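Local coordinates for tail fiber protein (Acinetobacter phage AM24, PDB 5W5P) that probably recognises and breaks down the capsular polysaccharide of Acinetobacter baumannii as a trimeric phage tailspike, at residues D44-K49 and T88-I93; D142-M147 and R172-S177; T472-D477 and Y578-S583. One frame throughout, in Å; residues are numbered along the deposited sequence.

Contact 1. Residues D44-K49 and T88-I93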
loop_
_atom_site.group_PDB
_atom_site.type_symbol
_atom_site.label_atom_id
_atom_site.label_comp_id
_atom_site.label_asym_id
_atom_site.label_seq_id
_atom_site.Cartn_x
_atom_site.Cartn_y
_atom_site.Cartn_z
ATOM N N ASP A 44 3.361 -19.739 -53.248
ATOM C CA ASP A 44 4.012 -18.951 -54.288
ATOM C C ASP A 44 5.477 -18.699 -53.966
ATOM O O ASP A 44 6.310 -18.667 -54.877
ATOM C CB ASP A 44 3.282 -17.624 -54.480
ATOM C CG ASP A 44 1.875 -17.806 -54.998
ATOM O OD1 ASP A 44 1.603 -18.848 -55.633
ATOM O OD2 ASP A 44 1.039 -16.906 -54.770
ATOM N N LEU A 45 5.816 -18.514 -52.689
ATOM C CA LEU A 45 7.217 -18.314 -52.331
ATOM C C LEU A 45 8.019 -19.595 -52.515
ATOM O O LEU A 45 9.107 -19.570 -53.102
ATOM C CB LEU A 45 7.331 -17.809 -50.895
ATOM C CG LEU A 45 8.756 -17.579 -50.390
ATOM C CD1 LEU A 45 9.393 -16.371 -51.063
ATOM C CD2 LEU A 45 8.764 -17.413 -48.881
ATOM N N ARG A 46 7.493 -20.726 -52.034
ATOM C CA ARG A 46 8.205 -21.995 -52.174
ATOM C C ARG A 46 8.429 -22.362 -53.635
ATOM O O ARG A 46 9.378 -23.087 -53.952
ATOM C CB ARG A 46 7.441 -23.114 -51.462
ATOM C CG ARG A 46 7.473 -23.020 -49.941
ATOM C CD ARG A 46 6.949 -24.292 -49.295
ATOM N NE ARG A 46 6.931 -24.189 -47.844
ATOM C CZ ARG A 46 5.846 -23.909 -47.129
ATOM N NH1 ARG A 46 4.683 -23.711 -47.735
ATOM N NH2 ARG A 46 5.919 -23.828 -45.809
ATOM N N ASN A 47 7.571 -21.884 -54.534
ATOM C CA ASN A 47 7.743 -22.124 -55.961
ATOM C C ASN A 47 8.557 -21.039 -56.651
ATOM O O ASN A 47 8.858 -21.172 -57.841
ATOM C CB ASN A 47 6.375 -22.248 -56.643
ATOM C CG ASN A 47 5.696 -23.566 -56.344
ATOM O OD1 ASN A 47 5.685 -24.472 -57.174
ATOM N ND2 ASN A 47 5.140 -23.686 -55.147
ATOM N N PHE A 48 8.919 -19.979 -55.935
ATOM C CA PHE A 48 9.668 -18.868 -56.497
ATOM C C PHE A 48 11.163 -19.082 -56.296
ATOM O O PHE A 48 11.599 -19.573 -55.250
ATOM C CB PHE A 48 9.224 -17.559 -55.841
ATOM C CG PHE A 48 9.991 -16.353 -56.300
ATOM C CD1 PHE A 48 9.845 -15.870 -57.591
ATOM C CD2 PHE A 48 10.842 -15.688 -55.433
ATOM C CE1 PHE A 48 10.544 -14.752 -58.012
ATOM C CE2 PHE A 48 11.543 -14.568 -55.846
ATOM C CZ PHE A 48 11.393 -14.098 -57.136
ATOM N N LYS A 49 11.944 -18.721 -57.310
ATOM C CA LYS A 49 13.395 -18.784 -57.228
ATOM C C LYS A 49 13.964 -17.377 -57.160
ATOM O O LYS A 49 13.570 -16.521 -57.964
ATOM C CB LYS A 49 13.976 -19.535 -58.434
ATOM C CG LYS A 49 13.604 -21.013 -58.470
ATOM C CD LYS A 49 13.830 -21.631 -59.844
ATOM C CE LYS A 49 15.309 -21.675 -60.195
ATOM N NZ LYS A 49 15.551 -22.239 -61.554
ATOM N N THR A 88 8.653 -19.120 -40.119
ATOM C CA THR A 88 9.767 -18.191 -40.227
ATOM C C THR A 88 10.887 -18.690 -41.121
ATOM O O THR A 88 11.679 -17.873 -41.598
ATOM C CB THR A 88 10.353 -17.874 -38.840
ATOM O OG1 THR A 88 10.808 -19.083 -38.218
ATOM C CG2 THR A 88 9.299 -17.210 -37.953
ATOM N N ILE A 89 10.980 -19.995 -41.356
ATOM C CA ILE A 89 11.914 -20.572 -42.312
ATOM C C ILE A 89 11.084 -21.371 -43.304
ATOM O O ILE A 89 10.528 -22.421 -42.953
ATOM C CB ILE A 89 12.971 -21.456 -41.637
ATOM C CG1 ILE A 89 13.554 -20.760 -40.405
ATOM C CG2 ILE A 89 14.087 -21.793 -42.615
ATOM C CD1 ILE A 89 14.690 -21.517 -39.766
ATOM N N LEU A 90 10.983 -20.873 -44.534
ATOM C CA LEU A 90 10.270 -21.548 -45.611
ATOM C C LEU A 90 11.285 -21.966 -46.666
ATOM O O LEU A 90 12.034 -21.126 -47.177
ATOM C CB LEU A 90 9.191 -20.647 -46.217
ATOM C CG LEU A 90 8.216 -19.972 -45.242
ATOM C CD1 LEU A 90 7.258 -19.028 -45.957
ATOM C CD2 LEU A 90 7.443 -21.011 -44.453
ATOM N N VAL A 91 11.314 -23.257 -46.983
ATOM C CA VAL A 91 12.269 -23.816 -47.932
ATOM C C VAL A 91 11.576 -23.989 -49.276
ATOM O O VAL A 91 10.522 -24.632 -49.365
ATOM C CB VAL A 91 12.835 -25.152 -47.423
ATOM C CG1 VAL A 91 13.760 -25.760 -48.454
ATOM C CG2 VAL A 91 13.555 -24.947 -46.098
ATOM N N GLY A 92 12.163 -23.406 -50.325
ATOM C CA GLY A 92 11.602 -23.517 -51.655
ATOM C C GLY A 92 11.972 -24.818 -52.352
ATOM O O GLY A 92 12.849 -25.568 -51.922
ATOM N N ILE A 93 11.274 -25.085 -53.459
ATOM C CA ILE A 93 11.532 -26.299 -54.231
ATOM C C ILE A 93 12.962 -26.312 -54.759
ATOM O O ILE A 93 13.586 -27.376 -54.860
ATOM C CB ILE A 93 10.495 -26.431 -55.367
ATOM C CG1 ILE A 93 9.107 -26.703 -54.779
ATOM C CG2 ILE A 93 10.876 -27.540 -56.332
ATOM C CD1 ILE A 93 7.971 -26.149 -55.609
#
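Arg-46 lies across the end of strand 89-91, its side chain at about a right angle to that of Leu-90 and its aliphatic part against the Val-91 carbonyl. With CG beside the backbone N (chi1 -71°) and the chain extended from there to NE, CG comes 3.5 Å from Val-91 O and CD follows at 3.6 Å. The same oxygen sits at the edge of the guanidinium, in its plane, but too far for a bond: NE is 3.9 Å from Val-91 O. Farther out, NH2 reaches Leu-90 CD2 at 3.5 Å. The charge itself is met by two acids of the loop leading into strand 89-91, NE by Asp-84 and NH2 by Asp-86, both in salt bridges. Asp-84 also accepts the backbone N-H of Val-91, so one carboxylate ties the arginine to the strand.

Leu-90 uses its other methyl inward. Its CD1 meets Leu-45 CD2 at 3.7 Å, the two side chains again crossing at about a right angle, and Phe-73 of strand 71-75, in the same sheet, touches both leucines. The backbones also join directly: Ile-93 N donates to Arg-46 O at 2.8 Å, nearly straight (166°) and in the carbonyl plane. Gly-92 CA lies beside that oxygen, 3.2 Å from Arg-46 O. On the exposed flank Ile-93 CD1 packs on the amide of Asn-47, whose ND2 is held by Asp-43 O.

Helix 42-46 is thus laid against 89-91, an outermost strand of the small antiparallel sheet near the N-terminus. Apolar contact between leucines holds the buried side, while the outer side depends on one backbone bond and on an arginine whose charge is probably largely balanced by Asp-84 and Asp-86.

Contact 2. Residues D142-M147 and R172-S177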
loop_
_atom_site.group_PDB
_atom_site.type_symbol
_atom_site.label_atom_id
_atom_site.label_comp_id
_atom_site.label_asym_id
_atom_site.label_seq_id
_atom_site.Cartn_x
_atom_site.Cartn_y
_atom_site.Cartn_z
ATOM N N ASP A 142 -9.392 -7.799 -34.021
ATOM C CA ASP A 142 -10.041 -8.533 -35.094
ATOM C C ASP A 142 -9.760 -10.029 -35.038
ATOM O O ASP A 142 -10.418 -10.792 -35.752
ATOM C CB ASP A 142 -9.608 -7.970 -36.449
ATOM C CG ASP A 142 -10.610 -6.978 -37.009
ATOM O OD1 ASP A 142 -11.729 -7.406 -37.368
ATOM O OD2 ASP A 142 -10.285 -5.771 -37.074
ATOM N N ARG A 143 -8.815 -10.465 -34.212
ATOM C CA ARG A 143 -8.479 -11.874 -34.089
ATOM C C ARG A 143 -9.081 -12.457 -32.816
ATOM O O ARG A 143 -9.148 -11.786 -31.781
ATOM C CB ARG A 143 -6.963 -12.074 -34.082
ATOM C CG ARG A 143 -6.245 -11.398 -35.229
ATOM C CD ARG A 143 -4.790 -11.186 -34.878
ATOM N NE ARG A 143 -3.927 -11.205 -36.052
ATOM C CZ ARG A 143 -2.635 -11.512 -36.023
ATOM N NH1 ARG A 143 -2.053 -11.838 -34.874
ATOM N NH2 ARG A 143 -1.927 -11.496 -37.145
ATOM N N SER A 144 -9.524 -13.712 -32.911
ATOM C CA SER A 144 -10.010 -14.485 -31.769
ATOM C C SER A 144 -9.442 -15.889 -31.910
ATOM O O SER A 144 -9.786 -16.600 -32.858
ATOM C CB SER A 144 -11.539 -14.523 -31.722
ATOM O OG SER A 144 -12.082 -13.296 -31.263
ATOM N N PHE A 145 -8.574 -16.284 -30.989
ATOM C CA PHE A 145 -7.929 -17.588 -31.038
ATOM C C PHE A 145 -8.583 -18.549 -30.050
ATOM O O PHE A 145 -9.280 -18.144 -29.117
ATOM C CB PHE A 145 -6.432 -17.463 -30.741
ATOM C CG PHE A 145 -5.703 -16.531 -31.669
ATOM C CD1 PHE A 145 -5.115 -17.007 -32.833
ATOM C CD2 PHE A 145 -5.608 -15.177 -31.381
ATOM C CE1 PHE A 145 -4.445 -16.150 -33.694
ATOM C CE2 PHE A 145 -4.937 -14.316 -32.230
ATOM C CZ PHE A 145 -4.357 -14.801 -33.393
ATOM N N LYS A 146 -8.360 -19.842 -30.275
ATOM C CA LYS A 146 -8.836 -20.879 -29.368
ATOM C C LYS A 146 -7.671 -21.787 -29.014
ATOM O O LYS A 146 -7.062 -22.391 -29.902
ATOM C CB LYS A 146 -9.975 -21.691 -29.984
ATOM C CG LYS A 146 -10.340 -22.922 -29.175
ATOM C CD LYS A 146 -11.778 -23.334 -29.413
ATOM C CE LYS A 146 -11.900 -24.161 -30.677
ATOM N NZ LYS A 146 -13.324 -24.484 -30.996
HETATM N N MSE A 147 -7.364 -21.883 -27.722
HETATM C CA MSE A 147 -6.322 -22.785 -27.248
HETATM C C MSE A 147 -6.905 -23.860 -26.330
HETATM O O MSE A 147 -7.590 -23.551 -25.351
HETATM C CB MSE A 147 -5.228 -22.004 -26.522
HETATM C CG MSE A 147 -4.554 -20.951 -27.378
HETATM SE SE MSE A 147 -3.246 -19.885 -26.397
HETATM C CE MSE A 147 -2.127 -21.325 -25.707
ATOM N N ARG A 172 -8.340 -11.698 -28.800
ATOM C CA ARG A 172 -9.045 -12.546 -27.852
ATOM C C ARG A 172 -8.520 -13.971 -27.946
ATOM O O ARG A 172 -8.222 -14.460 -29.041
ATOM C CB ARG A 172 -10.553 -12.527 -28.114
ATOM C CG ARG A 172 -11.343 -13.466 -27.221
ATOM C CD ARG A 172 -12.640 -13.880 -27.875
ATOM N NE ARG A 172 -13.693 -12.913 -27.604
ATOM C CZ ARG A 172 -14.461 -12.362 -28.535
ATOM N NH1 ARG A 172 -14.305 -12.688 -29.810
ATOM N NH2 ARG A 172 -15.394 -11.487 -28.184
ATOM N N VAL A 173 -8.396 -14.628 -26.795
ATOM C CA VAL A 173 -7.979 -16.023 -26.716
ATOM C C VAL A 173 -9.067 -16.778 -25.967
ATOM O O VAL A 173 -9.283 -16.539 -24.774
ATOM C CB VAL A 173 -6.621 -16.187 -26.020
ATOM C CG1 VAL A 173 -6.272 -17.668 -25.857
ATOM C CG2 VAL A 173 -5.536 -15.457 -26.787
ATOM N N TRP A 174 -9.762 -17.674 -26.664
ATOM C CA TRP A 174 -10.672 -18.603 -26.008
ATOM C C TRP A 174 -9.863 -19.700 -25.331
ATOM O O TRP A 174 -9.005 -20.326 -25.961
ATOM C CB TRP A 174 -11.641 -19.217 -27.012
ATOM C CG TRP A 174 -12.587 -18.245 -27.625
ATOM C CD1 TRP A 174 -12.452 -17.623 -28.832
ATOM C CD2 TRP A 174 -13.828 -17.790 -27.074
ATOM N NE1 TRP A 174 -13.529 -16.804 -29.065
ATOM C CE2 TRP A 174 -14.391 -16.891 -28.004
ATOM C CE3 TRP A 174 -14.520 -18.059 -25.889
ATOM C CZ2 TRP A 174 -15.612 -16.256 -27.785
ATOM C CZ3 TRP A 174 -15.734 -17.429 -25.673
ATOM C CH2 TRP A 174 -16.265 -16.535 -26.616
ATOM N N VAL A 175 -10.139 -19.937 -24.052
ATOM C CA VAL A 175 -9.341 -20.834 -23.225
ATOM C C VAL A 175 -10.145 -22.094 -22.939
ATOM O O VAL A 175 -11.309 -22.017 -22.525
ATOM C CB VAL A 175 -8.911 -20.152 -21.918
ATOM C CG1 VAL A 175 -7.944 -21.041 -21.157
ATOM C CG2 VAL A 175 -8.292 -18.791 -22.215
ATOM N N TYR A 176 -9.519 -23.252 -23.153
ATOM C CA TYR A 176 -10.127 -24.558 -22.873
ATOM C C TYR A 176 -9.044 -25.423 -22.228
ATOM O O TYR A 176 -8.268 -26.081 -22.924
ATOM C CB TYR A 176 -10.685 -25.203 -24.137
ATOM C CG TYR A 176 -11.907 -24.513 -24.688
ATOM C CD1 TYR A 176 -11.787 -23.443 -25.566
ATOM C CD2 TYR A 176 -13.183 -24.932 -24.335
ATOM C CE1 TYR A 176 -12.901 -22.807 -26.076
ATOM C CE2 TYR A 176 -14.305 -24.298 -24.839
ATOM C CZ TYR A 176 -14.156 -23.237 -25.711
ATOM O OH TYR A 176 -15.266 -22.601 -26.220
ATOM N N SER A 177 -9.001 -25.419 -20.896
ATOM C CA SER A 177 -7.997 -26.197 -20.183
ATOM C C SER A 177 -8.397 -26.324 -18.723
ATOM O O SER A 177 -8.784 -25.335 -18.093
ATOM C CB SER A 177 -6.613 -25.551 -20.294
ATOM O OG SER A 177 -5.663 -26.259 -19.517
#
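Ser-144 to Met-147 and Arg-172 to Val-175 pair as parallel strands on successive turns of the right-handed beta-helix expected of a tailspike. Backbone bonds alternate between them, from Arg-172 N to Arg-143 O at one end to Tyr-176 N to Met-147 O at the other.

Ser-144, Lys-146, Arg-172 and Trp-174 share one face. There Arg-172 NH1 donates to Ser-144 OG at 2.7 Å, bent to 134° and with the oxygen tilted from the guanidinium plane. Arg-172 CG stands anti to the backbone N, the bend at chi3 (-86°) turns NE aside, and Arg-172 CD lies 3.2 Å above the plane of the Trp-174 ring, toward its rim. Next along, Lys-146 CD packs on Tyr-176 CE1 at 3.6 Å. Phe-145, Val-173 and Met-147 line the opposite face, where Met-147 also meets helix 122-132.

Outside the pair, Gln-211 of strand 209-211 holds Arg-172 NE, and Asp-161 of a second subunit makes a salt bridge with NH2, linking this face to that subunit of the trimer. Lys-146 NZ donates to Thr-118 O. On the buried side, the selenium of selenomethionine Met-147 lies 3.8 Å from Val-173 CG1.

Contact 3. Residues T472-D477 and Y578-S583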
loop_
_atom_site.group_PDB
_atom_site.type_symbol
_atom_site.label_atom_id
_atom_site.label_comp_id
_atom_site.label_asym_id
_atom_site.label_seq_id
_atom_site.Cartn_x
_atom_site.Cartn_y
_atom_site.Cartn_z
ATOM N N THR A 472 8.065 18.513 48.539
ATOM C CA THR A 472 7.361 18.612 47.270
ATOM C C THR A 472 7.777 17.448 46.381
ATOM O O THR A 472 8.970 17.172 46.224
ATOM C CB THR A 472 7.677 19.943 46.586
ATOM O OG1 THR A 472 7.530 21.021 47.519
ATOM C CG2 THR A 472 6.756 20.175 45.400
ATOM N N VAL A 473 6.800 16.750 45.808
ATOM C CA VAL A 473 7.084 15.524 45.071
ATOM C C VAL A 473 6.688 15.606 43.606
ATOM O O VAL A 473 7.113 14.745 42.819
ATOM C CB VAL A 473 6.411 14.304 45.733
ATOM C CG1 VAL A 473 7.164 13.940 46.994
ATOM C CG2 VAL A 473 4.925 14.564 45.996
ATOM N N ALA A 474 5.929 16.616 43.202
ATOM C CA ALA A 474 5.418 16.677 41.842
ATOM C C ALA A 474 4.886 18.078 41.589
ATOM O O ALA A 474 4.594 18.830 42.523
ATOM C CB ALA A 474 4.325 15.630 41.600
ATOM N N GLU A 475 4.772 18.420 40.308
ATOM C CA GLU A 475 4.272 19.728 39.908
ATOM C C GLU A 475 3.495 19.570 38.610
ATOM O O GLU A 475 4.039 19.087 37.612
ATOM C CB GLU A 475 5.423 20.720 39.746
ATOM C CG GLU A 475 5.001 22.078 39.213
ATOM C CD GLU A 475 6.183 22.987 38.951
ATOM O OE1 GLU A 475 6.516 23.211 37.768
ATOM O OE2 GLU A 475 6.784 23.478 39.928
ATOM N N ILE A 476 2.228 19.959 38.630
ATOM C CA ILE A 476 1.391 19.948 37.442
ATOM C C ILE A 476 1.031 21.387 37.101
ATOM O O ILE A 476 1.088 22.286 37.946
ATOM C CB ILE A 476 0.124 19.089 37.632
ATOM C CG1 ILE A 476 -0.802 19.726 38.667
ATOM C CG2 ILE A 476 0.497 17.666 38.043
ATOM C CD1 ILE A 476 -2.026 18.897 38.976
ATOM N N ASP A 477 0.658 21.608 35.842
ATOM C CA ASP A 477 0.324 22.943 35.363
ATOM C C ASP A 477 -1.037 22.936 34.684
ATOM O O ASP A 477 -1.413 21.963 34.023
ATOM C CB ASP A 477 1.387 23.472 34.394
ATOM C CG ASP A 477 1.503 24.985 34.427
ATOM O OD1 ASP A 477 0.486 25.661 34.691
ATOM O OD2 ASP A 477 2.618 25.498 34.195
ATOM N N TYR A 578 0.403 23.568 40.294
ATOM C CA TYR A 578 0.059 22.966 41.574
ATOM C C TYR A 578 1.237 22.118 42.026
ATOM O O TYR A 578 1.692 21.240 41.287
ATOM C CB TYR A 578 -1.216 22.124 41.471
ATOM C CG TYR A 578 -2.481 22.943 41.621
ATOM C CD1 TYR A 578 -3.055 23.568 40.522
ATOM C CD2 TYR A 578 -3.093 23.101 42.863
ATOM C CE1 TYR A 578 -4.204 24.323 40.649
ATOM C CE2 TYR A 578 -4.245 23.860 42.999
ATOM C CZ TYR A 578 -4.794 24.466 41.886
ATOM O OH TYR A 578 -5.940 25.220 41.994
ATOM N N LEU A 579 1.743 22.403 43.222
ATOM C CA LEU A 579 2.822 21.627 43.817
ATOM C C LEU A 579 2.214 20.567 44.726
ATOM O O LEU A 579 1.523 20.899 45.693
ATOM C CB LEU A 579 3.770 22.528 44.611
ATOM C CG LEU A 579 4.197 23.871 44.011
ATOM C CD1 LEU A 579 5.124 24.597 44.973
ATOM C CD2 LEU A 579 4.871 23.684 42.662
ATOM N N LEU A 580 2.464 19.300 44.414
ATOM C CA LEU A 580 2.028 18.200 45.264
ATOM C C LEU A 580 3.139 17.866 46.252
ATOM O O LEU A 580 4.309 17.765 45.871
ATOM C CB LEU A 580 1.664 16.977 44.423
ATOM C CG LEU A 580 0.427 17.128 43.529
ATOM C CD1 LEU A 580 0.821 17.618 42.142
ATOM C CD2 LEU A 580 -0.344 15.821 43.437
ATOM N N LYS A 581 2.775 17.716 47.525
ATOM C CA LYS A 581 3.752 17.550 48.591
ATOM C C LYS A 581 3.327 16.439 49.541
ATOM O O LYS A 581 2.135 16.223 49.778
ATOM C CB LYS A 581 3.943 18.844 49.390
ATOM C CG LYS A 581 3.921 20.119 48.569
ATOM C CD LYS A 581 3.910 21.328 49.483
ATOM C CE LYS A 581 4.007 22.617 48.702
ATOM N NZ LYS A 581 4.179 23.768 49.631
ATOM N N LEU A 582 4.323 15.748 50.095
ATOM C CA LEU A 582 4.109 14.704 51.086
ATOM C C LEU A 582 4.839 15.054 52.377
ATOM O O LEU A 582 5.925 15.643 52.357
ATOM C CB LEU A 582 4.583 13.340 50.572
ATOM C CG LEU A 582 3.811 12.780 49.377
ATOM C CD1 LEU A 582 4.477 11.520 48.843
ATOM C CD2 LEU A 582 2.360 12.511 49.753
ATOM N N SER A 583 4.236 14.679 53.502
ATOM C CA SER A 583 4.774 14.974 54.820
ATOM C C SER A 583 5.507 13.757 55.386
ATOM O O SER A 583 5.604 12.699 54.755
ATOM C CB SER A 583 3.657 15.431 55.761
ATOM O OG SER A 583 2.624 14.461 55.833
#
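Leu-580 O takes two donors from consecutive residues: Val-473 N at 2.7 Å, almost straight at 173° and in the carbonyl plane, and Ala-474 N at 3.3 Å, a weak bond. This is a classic beta bulge, with Val-473 and Ala-474 both facing Leu-580, and it shifts the antiparallel register by one. Beyond it Leu-580 N returns a bond to Ala-474 O at 2.9 Å, its donor above the carbonyl plane, and Ile-476 and Tyr-578 bond to each other in both directions.

Ala-474, Ile-476, Tyr-578 and Leu-580 share a face. Ile-476 CG1, between the backbone N and the carbonyl carbon (chi1 67°), meets Tyr-578 CB at 3.7 Å; its CG2 and Ala-474 CB each approach Leu-580 CD1. Met-496 packs on Ala-474, Ile-476 and Leu-580, setting the strand pair against the antiparallel sheet that contains 492-503. At the bulge Val-473 CG2 touches Leu-582 CG at 4.0 Å, the side chains about perpendicular.

On the other face Glu-475 and Leu-579 lie side by side, Glu-475 OE2 3.3 Å from Leu-579 CD2.

The face of Ala-474, Ile-476 and Leu-580 is therefore mainly apolar, with Tyr-578 OH bonded to Arg-573, whereas the other mixes Leu-579 with the charged ends of Glu-475 and Lys-581, which meet Thr-623 and Glu-572.

The three contacts follow one another along an elongated chain, each closing before the next opens. Contact 1 belongs to the N-terminal domain, contact 2 to the early turns of the beta-helix, and contact 3 to the C-terminal antiparallel domain. Centres of contacts 1 and 2 are 30 Å apart, with nearest atoms about 13 Å apart; contact 3 lies on the opposite side of the chain's centre, 82 Å from contact 2 and 103 Å from contact 1, centre to centre. Bound zinc ions lie about 10 Å from the Asn-47 side chain and about 12 Å from that of Arg-143. Of the three, contact 2 alone is touched by another subunit.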